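Local coordinates for 2-oxoglutarate carboxylase small subunit (Hydrogenobacter thermophilus, PDB 7KCT), which belongs to the biotin carboxylase family and contains an ATP-grasp fold, modelled here with adenosine-5'-diphosphate, magnesium ion and bicarbonate ion, at residues N243-E248 with T281-A286; I230-R235 with P306-I311; R447-E450 with V455-Y458. All coordinates share one frame; numbering follows the deposited sequence.

From the N terminus, the chain first reaches strand segment 230-235, then 243-248. Segment 281-286 returns to 243-248 and closes the loop of contact 1. Helix segment 306-311 meets 230-235 and closes the wider loop of contact 2, so contact 1 lies within contact 2. These four segments belong to the ATP-grasp part of the chain, and the contacts touch where R235 packs on T281 and V307 on E248. Contact 3 follows as a short loop near the C-terminal end, between 447-450 and 455-458. It meets contact 1 through L449 and L246 but does not touch contact 2. Contact 1 ties two sheets together around the ligands, and contact 2 fixes a helix against an edge strand.

Contact 1. Residues N243-E248 with T281-A286; sequences NQKLVE and TMEFIA. With MG (magnesium ion), chain E; ADP (adenosine-5'-diphosphate), chain C; ADP (adenosine-5'-diphosphate), chain D.
The magnesium and adenosine-5'-diphosphate site is where K245 and E283 meet. K245 NZ donates to E283 OE1 at 2.7 Å in a salt bridge, approaching nearly in line with the C-O bond. The two side chains come from opposite directions, and both are extended beyond CG. E283 divides its carboxylate between two tasks. E283 OE2 binds the magnesium ion at 2.2 Å, while OE1 takes K245, Q302 and water 1. That water also binds the metal, which links both oxygens to it. ADP of chain C supplies O2B and O1A as further ligands, and E296 is the other protein ligand. This is an ATP-grasp fold, with E283 on strand 278-286 of its antiparallel sheet and K245 on strand 244-250 of another sheet. I285, on the same strand as E283, sets CD1 3.7 Å from C2' of ADP chain C. K245 NZ also bonds to O2B of ADP chain D at 2.9 Å and forms salt bridges with E218 and E304. Beside it, Q244 NE2 makes a weak hydrogen bond to O1A of the same ADP, at 2.7 Å and with an N-H...O angle of 127°.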
loop_
_atom_site.group_PDB
_atom_site.type_symbol
_atom_site.label_atom_id
_atom_site.label_comp_id
_atom_site.label_asym_id
_atom_site.label_seq_id
_atom_site.Cartn_x
_atom_site.Cartn_y
_atom_site.Cartn_z
ATOM N N ASN A 243 10.153 22.591 14.977
ATOM C CA ASN A 243 10.412 23.025 13.607
ATOM C C ASN A 243 10.721 21.853 12.665
ATOM O O ASN A 243 11.383 22.043 11.635
ATOM C CB ASN A 243 11.555 24.041 13.584
ATOM C CG ASN A 243 11.287 25.218 14.472
ATOM O OD1 ASN A 243 12.029 25.459 15.421
ATOM N ND2 ASN A 243 10.240 25.971 14.167
ATOM N N GLN A 244 10.260 20.650 13.018
ATOM C CA GLN A 244 10.406 19.445 12.204
ATOM C C GLN A 244 9.042 18.828 11.929
ATOM O O GLN A 244 8.166 18.791 12.800
ATOM C CB GLN A 244 11.322 18.458 12.898
ATOM C CG GLN A 244 11.945 17.418 12.013
ATOM C CD GLN A 244 12.743 16.420 12.841
ATOM O OE1 GLN A 244 13.227 16.746 13.944
ATOM N NE2 GLN A 244 12.863 15.192 12.332
ATOM N N LYS A 245 8.881 18.330 10.711
ATOM C CA LYS A 245 7.570 17.968 10.213
ATOM C C LYS A 245 7.048 16.699 10.875
ATOM O O LYS A 245 7.806 15.829 11.306
ATOM C CB LYS A 245 7.626 17.814 8.704
ATOM C CG LYS A 245 8.144 19.091 8.039
ATOM C CD LYS A 245 8.766 18.817 6.688
ATOM C CE LYS A 245 9.527 20.032 6.171
ATOM N NZ LYS A 245 10.530 19.620 5.155
ATOM N N LEU A 246 5.739 16.641 11.009
ATOM C CA LEU A 246 5.029 15.491 11.558
ATOM C C LEU A 246 3.963 14.972 10.621
ATOM O O LEU A 246 3.768 13.749 10.508
ATOM C CB LEU A 246 4.381 15.877 12.884
ATOM C CG LEU A 246 3.768 14.860 13.820
ATOM C CD1 LEU A 246 4.843 13.936 14.317
ATOM C CD2 LEU A 246 3.085 15.677 14.958
ATOM N N VAL A 247 3.268 15.875 9.943
ATOM C CA VAL A 247 2.218 15.530 9.010
ATOM C C VAL A 247 2.425 16.320 7.730
ATOM O O VAL A 247 2.571 17.542 7.756
ATOM C CB VAL A 247 0.819 15.829 9.583
ATOM C CG1 VAL A 247 -0.229 15.530 8.496
ATOM C CG2 VAL A 247 0.565 15.049 10.916
ATOM N N GLU A 248 2.330 15.645 6.623
ATOM C CA GLU A 248 2.538 16.255 5.322
ATOM C C GLU A 248 1.425 15.867 4.374
ATOM O O GLU A 248 0.979 14.712 4.357
ATOM C CB GLU A 248 3.919 15.799 4.770
ATOM C CG GLU A 248 5.094 16.068 5.702
ATOM C CD GLU A 248 5.633 14.823 6.431
ATOM O OE1 GLU A 248 5.046 13.712 6.344
ATOM O OE2 GLU A 248 6.702 14.963 7.065
ATOM N N THR A 281 14.331 19.838 -3.266
ATOM C CA THR A 281 13.126 20.502 -2.806
ATOM C C THR A 281 13.426 21.955 -2.487
ATOM O O THR A 281 14.428 22.235 -1.834
ATOM C CB THR A 281 12.563 19.805 -1.539
ATOM O OG1 THR A 281 12.042 18.524 -1.917
ATOM C CG2 THR A 281 11.485 20.682 -0.889
ATOM N N MET A 282 12.526 22.865 -2.879
ATOM C CA MET A 282 12.588 24.280 -2.498
ATOM C C MET A 282 11.491 24.586 -1.488
ATOM O O MET A 282 10.325 24.317 -1.756
ATOM C CB MET A 282 12.466 25.150 -3.730
ATOM C CG MET A 282 13.628 24.874 -4.654
ATOM S SD MET A 282 13.607 26.314 -5.627
ATOM C CE MET A 282 14.194 25.712 -7.202
ATOM N N GLU A 283 11.876 25.073 -0.301
ATOM C CA GLU A 283 10.904 25.276 0.756
ATOM C C GLU A 283 10.564 26.765 0.811
ATOM O O GLU A 283 11.468 27.612 0.709
ATOM C CB GLU A 283 11.455 24.787 2.092
ATOM C CG GLU A 283 11.898 23.293 2.052
ATOM C CD GLU A 283 12.190 22.676 3.429
ATOM O OE1 GLU A 283 11.831 21.499 3.629
ATOM O OE2 GLU A 283 12.829 23.321 4.302
ATOM N N PHE A 284 9.255 27.056 0.930
ATOM C CA PHE A 284 8.645 28.386 1.022
ATOM C C PHE A 284 7.849 28.513 2.321
ATOM O O PHE A 284 7.320 27.527 2.830
ATOM C CB PHE A 284 7.666 28.613 -0.111
ATOM C CG PHE A 284 8.284 28.620 -1.439
ATOM C CD1 PHE A 284 8.615 27.430 -2.065
ATOM C CD2 PHE A 284 8.550 29.825 -2.078
ATOM C CE1 PHE A 284 9.167 27.455 -3.298
ATOM C CE2 PHE A 284 9.116 29.859 -3.316
ATOM C CZ PHE A 284 9.433 28.678 -3.926
ATOM N N ILE A 285 7.761 29.728 2.849
ATOM C CA ILE A 285 6.789 30.133 3.866
ATOM C C ILE A 285 5.681 30.900 3.149
ATOM O O ILE A 285 5.957 31.759 2.305
ATOM C CB ILE A 285 7.450 31.013 4.935
ATOM C CG1 ILE A 285 8.430 30.248 5.813
ATOM C CG2 ILE A 285 6.392 31.669 5.828
ATOM C CD1 ILE A 285 7.781 29.152 6.607
ATOM N N ALA A 286 4.431 30.633 3.494
ATOM C CA ALA A 286 3.298 31.330 2.898
ATOM C C ALA A 286 2.658 32.229 3.950
ATOM O O ALA A 286 2.377 31.779 5.068
ATOM C CB ALA A 286 2.276 30.337 2.360
HETATM MG MG MG E . 13.783 23.045 6.241
HETATM P PB ADP C . 15.593 23.731 8.698
HETATM O O1B ADP C . 15.991 23.332 10.076
HETATM O O2B ADP C . 14.420 23.202 7.913
HETATM O O3B ADP C . 16.753 24.083 7.786
HETATM P PA ADP C . 14.130 25.941 7.763
HETATM O O1A ADP C . 13.376 25.233 6.695
HETATM O O2A ADP C . 14.586 27.361 7.467
HETATM O O3A ADP C . 15.028 25.450 8.947
HETATM O "O5'" ADP C . 12.606 26.501 8.705
HETATM C "C5'" ADP C . 12.270 25.643 9.855
HETATM C "C4'" ADP C . 10.827 25.883 10.057
HETATM O "O4'" ADP C . 10.797 27.123 10.801
HETATM C "C3'" ADP C . 10.089 26.094 8.789
HETATM O "O3'" ADP C . 9.431 24.888 8.383
HETATM C "C2'" ADP C . 9.006 27.032 9.318
HETATM O "O2'" ADP C . 8.031 26.325 10.176
HETATM C "C1'" ADP C . 9.739 27.923 10.280
HETATM N N9 ADP C . 10.267 29.134 9.607
HETATM C C8 ADP C . 11.433 29.297 8.847
HETATM N N7 ADP C . 11.571 30.583 8.429
HETATM C C5 ADP C . 10.441 31.245 8.911
HETATM C C6 ADP C . 10.002 32.590 8.810
HETATM N N6 ADP C . 10.743 33.494 8.114
HETATM N N1 ADP C . 8.825 32.988 9.354
HETATM C C2 ADP C . 8.165 32.020 10.036
HETATM N N3 ADP C . 8.460 30.723 10.227
HETATM C C4 ADP C . 9.629 30.361 9.642
HETATM P PB ADP D . 12.989 16.322 5.661
HETATM O O1B ADP D . 13.486 15.200 4.768
HETATM O O2B ADP D . 11.661 17.003 5.414
HETATM O O3B ADP D . 14.049 17.229 6.200
HETATM P PA ADP D . 13.493 15.833 8.502
HETATM O O1A ADP D . 13.344 14.977 9.714
HETATM O O2A ADP D . 13.949 17.281 8.551
HETATM O O3A ADP D . 12.503 15.582 7.289
HETATM O "O5'" ADP D . 15.218 15.093 7.895
HETATM C "C5'" ADP D . 15.425 13.704 8.391
HETATM C "C4'" ADP D . 16.757 13.456 8.935
HETATM O "O4'" ADP D . 17.788 14.269 8.418
HETATM C "C3'" ADP D . 16.539 13.793 10.520
HETATM O "O3'" ADP D . 17.244 12.924 11.230
HETATM C "C2'" ADP D . 17.128 15.257 10.471
HETATM O "O2'" ADP D . 17.740 15.601 11.624
HETATM C "C1'" ADP D . 18.285 14.955 9.471
HETATM N N9 ADP D . 18.785 16.166 8.699
HETATM C C8 ADP D . 18.049 17.118 7.952
HETATM N N7 ADP D . 18.828 18.089 7.407
HETATM C C5 ADP D . 20.108 17.734 7.774
HETATM C C6 ADP D . 21.345 18.353 7.509
HETATM N N6 ADP D . 21.407 19.506 6.753
HETATM N N1 ADP D . 22.507 17.810 7.998
HETATM C C2 ADP D . 22.341 16.668 8.767
HETATM N N3 ADP D . 21.229 15.968 9.107
HETATM C C4 ADP D . 20.110 16.543 8.573
HETATM O O HOH W 1 14.124 20.765 5.659
HETATM O O HOH W 2 12.170 22.367 7.053
#

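Contact 2. Residues I230-R235 with P306-I311; sequences IHLGER and PVTEMI
T308 OG1 both accepts and donates a hydrogen bond. It accepts from R235 NH1 at 2.8 Å and donates to water 3. The bond from the arginine is fairly straight, at 154°, and the oxygen sits at the edge of the guanidinium, near its plane. Water 3 donates hydrogen bonds to L232 O at 2.7 Å and to E234 O. It therefore joins the helix side chain to two carbonyls of the strand. The R235 chain bends about its CG-CD bond (chi3 -84°). The R235 and T308 side chains cross at about a right angle, and the guanidinium edge meets OG1. R235 NE forms a salt bridge with E218, NH2 bonds to Q302 and NH1 also bonds to Q220. These partners would fix the rotation of the buried group. The aliphatic part of R235 packs as well, with CD 3.3 Å from V307 CG2. The T308 methyl, the other branch at CB, meets L232, its CG2 lying 3.5 Å from L232 CB. G233 takes a backbone turn that glycine adopts easily. G233 N donates to H231 ND1 at 3.0 Å, in the imidazole plane. The backbones of L232 and G233 both bond to the backbone of Q220 on strand 215-223, consistent with a beta bulge. Strand 229-236 is an outermost strand of the four-stranded antiparallel sheet in the ATP-grasp region. The axes of 306-311 and 230-235 make an angle of 112° between their N-to-C directions and approach to 8.9 Å. Elsewhere on the helix, V307 and I311 touch A250 of strand 244-250, P306 and M310 touch I398 of strand 393-401, and E309 packs on F372 of the second subunit.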
loop_
_atom_site.group_PDB
_atom_site.type_symbol
_atom_site.label_atom_id
_atom_site.label_comp_id
_atom_site.label_asym_id
_atom_site.label_seq_id
_atom_site.Cartn_x
_atom_site.Cartn_y
_atom_site.Cartn_z
ATOM N N ILE A 230 11.661 19.238 -14.296
ATOM C CA ILE A 230 10.231 19.396 -14.064
ATOM C C ILE A 230 9.996 19.598 -12.567
ATOM O O ILE A 230 10.869 19.351 -11.726
ATOM C CB ILE A 230 9.402 18.205 -14.580
ATOM C CG1 ILE A 230 9.777 16.912 -13.858
ATOM C CG2 ILE A 230 9.552 18.007 -16.106
ATOM C CD1 ILE A 230 8.914 15.722 -14.265
ATOM N N HIS A 231 8.800 20.072 -12.233
ATOM C CA HIS A 231 8.351 20.113 -10.852
ATOM C C HIS A 231 7.249 19.077 -10.673
ATOM O O HIS A 231 6.582 18.667 -11.634
ATOM C CB HIS A 231 7.874 21.525 -10.424
ATOM C CG HIS A 231 6.578 21.941 -11.026
ATOM N ND1 HIS A 231 5.371 21.468 -10.569
ATOM C CD2 HIS A 231 6.284 22.847 -11.995
ATOM C CE1 HIS A 231 4.391 21.994 -11.278
ATOM N NE2 HIS A 231 4.917 22.858 -12.132
ATOM N N LEU A 232 7.124 18.583 -9.450
ATOM C CA LEU A 232 6.081 17.629 -9.119
ATOM C C LEU A 232 5.134 18.252 -8.108
ATOM O O LEU A 232 4.664 17.602 -7.184
ATOM C CB LEU A 232 6.674 16.308 -8.613
ATOM C CG LEU A 232 7.549 15.575 -9.645
ATOM C CD1 LEU A 232 8.216 14.325 -9.023
ATOM C CD2 LEU A 232 6.708 15.202 -10.900
ATOM N N GLY A 233 4.820 19.539 -8.295
ATOM C CA GLY A 233 3.858 20.145 -7.433
ATOM C C GLY A 233 4.416 20.318 -6.040
ATOM O O GLY A 233 5.611 20.191 -5.779
ATOM N N GLU A 234 3.510 20.653 -5.130
ATOM C CA GLU A 234 3.905 21.071 -3.804
ATOM C C GLU A 234 3.300 20.174 -2.726
ATOM O O GLU A 234 2.439 19.331 -2.975
ATOM C CB GLU A 234 3.526 22.545 -3.580
ATOM C CG GLU A 234 2.134 22.832 -3.103
ATOM C CD GLU A 234 1.068 22.531 -4.102
ATOM O OE1 GLU A 234 -0.094 22.756 -3.724
ATOM O OE2 GLU A 234 1.350 22.065 -5.233
ATOM N N ARG A 235 3.830 20.345 -1.529
ATOM C CA ARG A 235 3.338 19.687 -0.334
ATOM C C ARG A 235 3.204 20.732 0.755
ATOM O O ARG A 235 4.030 21.641 0.867
ATOM C CB ARG A 235 4.299 18.609 0.135
ATOM C CG ARG A 235 4.703 17.619 -0.948
ATOM C CD ARG A 235 5.706 16.610 -0.328
ATOM N NE ARG A 235 7.105 17.063 -0.291
ATOM C CZ ARG A 235 8.042 16.781 -1.209
ATOM N NH1 ARG A 235 7.762 16.062 -2.282
ATOM N NH2 ARG A 235 9.288 17.199 -1.021
ATOM N N PRO A 306 6.948 10.454 -0.468
ATOM C CA PRO A 306 5.864 9.569 -0.933
ATOM C C PRO A 306 4.544 10.274 -1.199
ATOM O O PRO A 306 3.848 9.857 -2.133
ATOM C CB PRO A 306 5.754 8.521 0.194
ATOM C CG PRO A 306 7.167 8.440 0.721
ATOM C CD PRO A 306 7.615 9.908 0.734
ATOM N N VAL A 307 4.174 11.347 -0.490
ATOM C CA VAL A 307 2.871 11.943 -0.799
ATOM C C VAL A 307 2.855 12.450 -2.234
ATOM O O VAL A 307 1.833 12.380 -2.925
ATOM C CB VAL A 307 2.481 13.068 0.190
ATOM C CG1 VAL A 307 2.290 12.512 1.608
ATOM C CG2 VAL A 307 3.435 14.260 0.177
ATOM N N THR A 308 3.980 12.972 -2.696
ATOM C CA THR A 308 4.072 13.455 -4.070
ATOM C C THR A 308 4.006 12.320 -5.069
ATOM O O THR A 308 3.392 12.465 -6.137
ATOM C CB THR A 308 5.357 14.258 -4.257
ATOM O OG1 THR A 308 5.324 15.412 -3.391
ATOM C CG2 THR A 308 5.484 14.648 -5.768
ATOM N N GLU A 309 4.625 11.170 -4.744
ATOM C CA GLU A 309 4.525 10.004 -5.616
ATOM C C GLU A 309 3.098 9.514 -5.735
ATOM O O GLU A 309 2.673 9.055 -6.810
ATOM C CB GLU A 309 5.425 8.862 -5.114
ATOM C CG GLU A 309 6.863 9.223 -4.957
ATOM C CD GLU A 309 7.705 8.039 -4.440
ATOM O OE1 GLU A 309 7.200 7.160 -3.695
ATOM O OE2 GLU A 309 8.888 7.963 -4.819
ATOM N N MET A 310 2.322 9.609 -4.663
ATOM C CA MET A 310 0.967 9.071 -4.753
ATOM C C MET A 310 0.045 9.924 -5.639
ATOM O O MET A 310 -0.892 9.397 -6.215
ATOM C CB MET A 310 0.341 8.935 -3.369
ATOM C CG MET A 310 1.240 8.207 -2.372
ATOM S SD MET A 310 1.295 6.455 -2.730
ATOM C CE MET A 310 -0.221 6.076 -1.853
ATOM N N ILE A 311 0.228 11.247 -5.695
ATOM C CA ILE A 311 -0.684 12.055 -6.488
ATOM C C ILE A 311 -0.221 12.227 -7.929
ATOM O O ILE A 311 -1.046 12.569 -8.797
ATOM C CB ILE A 311 -0.929 13.445 -5.864
ATOM C CG1 ILE A 311 0.352 14.293 -5.813
ATOM C CG2 ILE A 311 -1.571 13.320 -4.454
ATOM C CD1 ILE A 311 0.082 15.760 -5.333
HETATM O O HOH W 3 3.582 17.386 -4.684
#

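Contact 3. Residues R447-E450 with V455-Y458; sequences RYLE and VFDY
L449 and V455 meet methyl to methyl, with L449 CD2 4.0 Å from V455 CG2. Their side chains cross at about a right angle. V455 CG1 is anti to the carbonyl carbon (chi1 -62°), which puts CG2 between the backbone N and that carbon, and the two methyls reach different partners. V455 CG2 takes the leucine, and V455 CG1 lies 3.9 Å from Y448 OH. The tyrosine ring reaches that far because its CG is anti to the backbone N (chi1 -179°). Its hydroxyl has D436 as a hydrogen-bonding partner, and its ring stacks with H452. L449 CD2 also lies at the edge of the Y448 ring, in its plane. F456 approaches with its ring edge: CE1 is 3.7 Å from L449 O, which lies near the ring plane. The same ring brings CZ to 4.3 Å from L449 CD2. R447 holds E450 side-on, with NE to OE1 at 2.8 Å and NH2 to OE2 at 3.0 Å. Both oxygens are met from above the carboxylate plane. The weakly bonded helical turn 448-450, in the biotin carboxylase C-terminal region, and the 3-10 turn at 455-456 fold back on each other. No hydrogen bond crosses between the two segments. Cohesion across them therefore rests on van der Waals contact, while polar bonds such as those from N432 to V455 O and D457 O fix the turn from outside.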
loop_
_atom_site.group_PDB
_atom_site.type_symbol
_atom_site.label_atom_id
_atom_site.label_comp_id
_atom_site.label_asym_id
_atom_site.label_seq_id
_atom_site.Cartn_x
_atom_site.Cartn_y
_atom_site.Cartn_z
ATOM N N ARG A 447 1.868 26.854 13.686
ATOM C CA ARG A 447 1.507 27.009 15.091
ATOM C C ARG A 447 0.457 25.984 15.523
ATOM O O ARG A 447 0.058 25.966 16.695
ATOM C CB ARG A 447 0.938 28.429 15.327
ATOM C CG ARG A 447 1.752 29.595 14.704
ATOM C CD ARG A 447 3.240 29.548 15.072
ATOM N NE ARG A 447 3.468 29.452 16.510
ATOM C CZ ARG A 447 3.589 30.489 17.337
ATOM N NH1 ARG A 447 3.502 31.728 16.872
ATOM N NH2 ARG A 447 3.791 30.272 18.632
ATOM N N TYR A 448 0.004 25.139 14.600
ATOM C CA TYR A 448 -1.108 24.223 14.871
ATOM C C TYR A 448 -1.027 23.520 16.221
ATOM O O TYR A 448 -2.016 23.488 16.957
ATOM C CB TYR A 448 -1.208 23.183 13.767
ATOM C CG TYR A 448 -2.346 22.224 13.991
ATOM C CD1 TYR A 448 -3.617 22.500 13.519
ATOM C CD2 TYR A 448 -2.152 21.063 14.740
ATOM C CE1 TYR A 448 -4.669 21.605 13.741
ATOM C CE2 TYR A 448 -3.179 20.192 14.977
ATOM C CZ TYR A 448 -4.429 20.455 14.474
ATOM O OH TYR A 448 -5.430 19.561 14.709
ATOM N N LEU A 449 0.119 22.906 16.550
ATOM C CA LEU A 449 0.176 22.091 17.759
ATOM C C LEU A 449 0.119 22.964 19.026
ATOM O O LEU A 449 -0.495 22.582 20.034
ATOM C CB LEU A 449 1.429 21.222 17.752
ATOM C CG LEU A 449 1.388 19.997 16.824
ATOM C CD1 LEU A 449 2.723 19.265 16.809
ATOM C CD2 LEU A 449 0.240 19.016 17.184
ATOM N N GLU A 450 0.740 24.144 18.994
ATOM C CA GLU A 450 0.629 25.070 20.118
ATOM C C GLU A 450 -0.793 25.604 20.297
ATOM O O GLU A 450 -1.173 25.987 21.408
ATOM C CB GLU A 450 1.599 26.223 19.903
ATOM C CG GLU A 450 3.062 25.818 19.788
ATOM C CD GLU A 450 3.921 26.885 19.091
ATOM O OE1 GLU A 450 3.878 26.999 17.839
ATOM O OE2 GLU A 450 4.635 27.623 19.804
ATOM N N VAL A 455 -5.376 18.021 21.115
ATOM C CA VAL A 455 -4.932 16.829 20.387
ATOM C C VAL A 455 -4.000 16.014 21.252
ATOM O O VAL A 455 -3.789 14.822 20.978
ATOM C CB VAL A 455 -4.340 17.190 19.012
ATOM C CG1 VAL A 455 -5.404 17.844 18.171
ATOM C CG2 VAL A 455 -3.136 18.078 19.186
ATOM N N PHE A 456 -3.487 16.589 22.328
ATOM C CA PHE A 456 -2.720 15.832 23.303
ATOM C C PHE A 456 -3.569 15.148 24.380
ATOM O O PHE A 456 -3.006 14.490 25.257
ATOM C CB PHE A 456 -1.706 16.731 23.997
ATOM C CG PHE A 456 -0.722 17.384 23.066
ATOM C CD1 PHE A 456 -1.093 18.491 22.318
ATOM C CD2 PHE A 456 0.580 16.898 22.956
ATOM C CE1 PHE A 456 -0.169 19.132 21.464
ATOM C CE2 PHE A 456 1.490 17.499 22.107
ATOM C CZ PHE A 456 1.119 18.644 21.362
ATOM N N ASP A 457 -4.884 15.231 24.319
ATOM C CA ASP A 457 -5.746 14.599 25.314
ATOM C C ASP A 457 -6.063 13.182 24.815
ATOM O O ASP A 457 -6.768 13.003 23.826
ATOM C CB ASP A 457 -7.028 15.407 25.529
ATOM C CG ASP A 457 -6.789 16.831 26.133
ATOM O OD1 ASP A 457 -5.804 17.040 26.889
ATOM O OD2 ASP A 457 -7.614 17.742 25.830
ATOM N N TYR A 458 -5.494 12.179 25.456
ATOM C CA TYR A 458 -5.861 10.808 25.116
ATOM C C TYR A 458 -5.471 9.922 26.287
ATOM O O TYR A 458 -4.595 10.275 27.078
ATOM C CB TYR A 458 -5.189 10.345 23.814
ATOM C CG TYR A 458 -3.696 10.502 23.778
ATOM C CD1 TYR A 458 -2.873 9.617 24.452
ATOM C CD2 TYR A 458 -3.095 11.524 23.036
ATOM C CE1 TYR A 458 -1.489 9.753 24.399
ATOM C CE2 TYR A 458 -1.727 11.655 22.971
ATOM C CZ TYR A 458 -0.933 10.769 23.650
ATOM O OH TYR A 458 0.431 10.916 23.600
#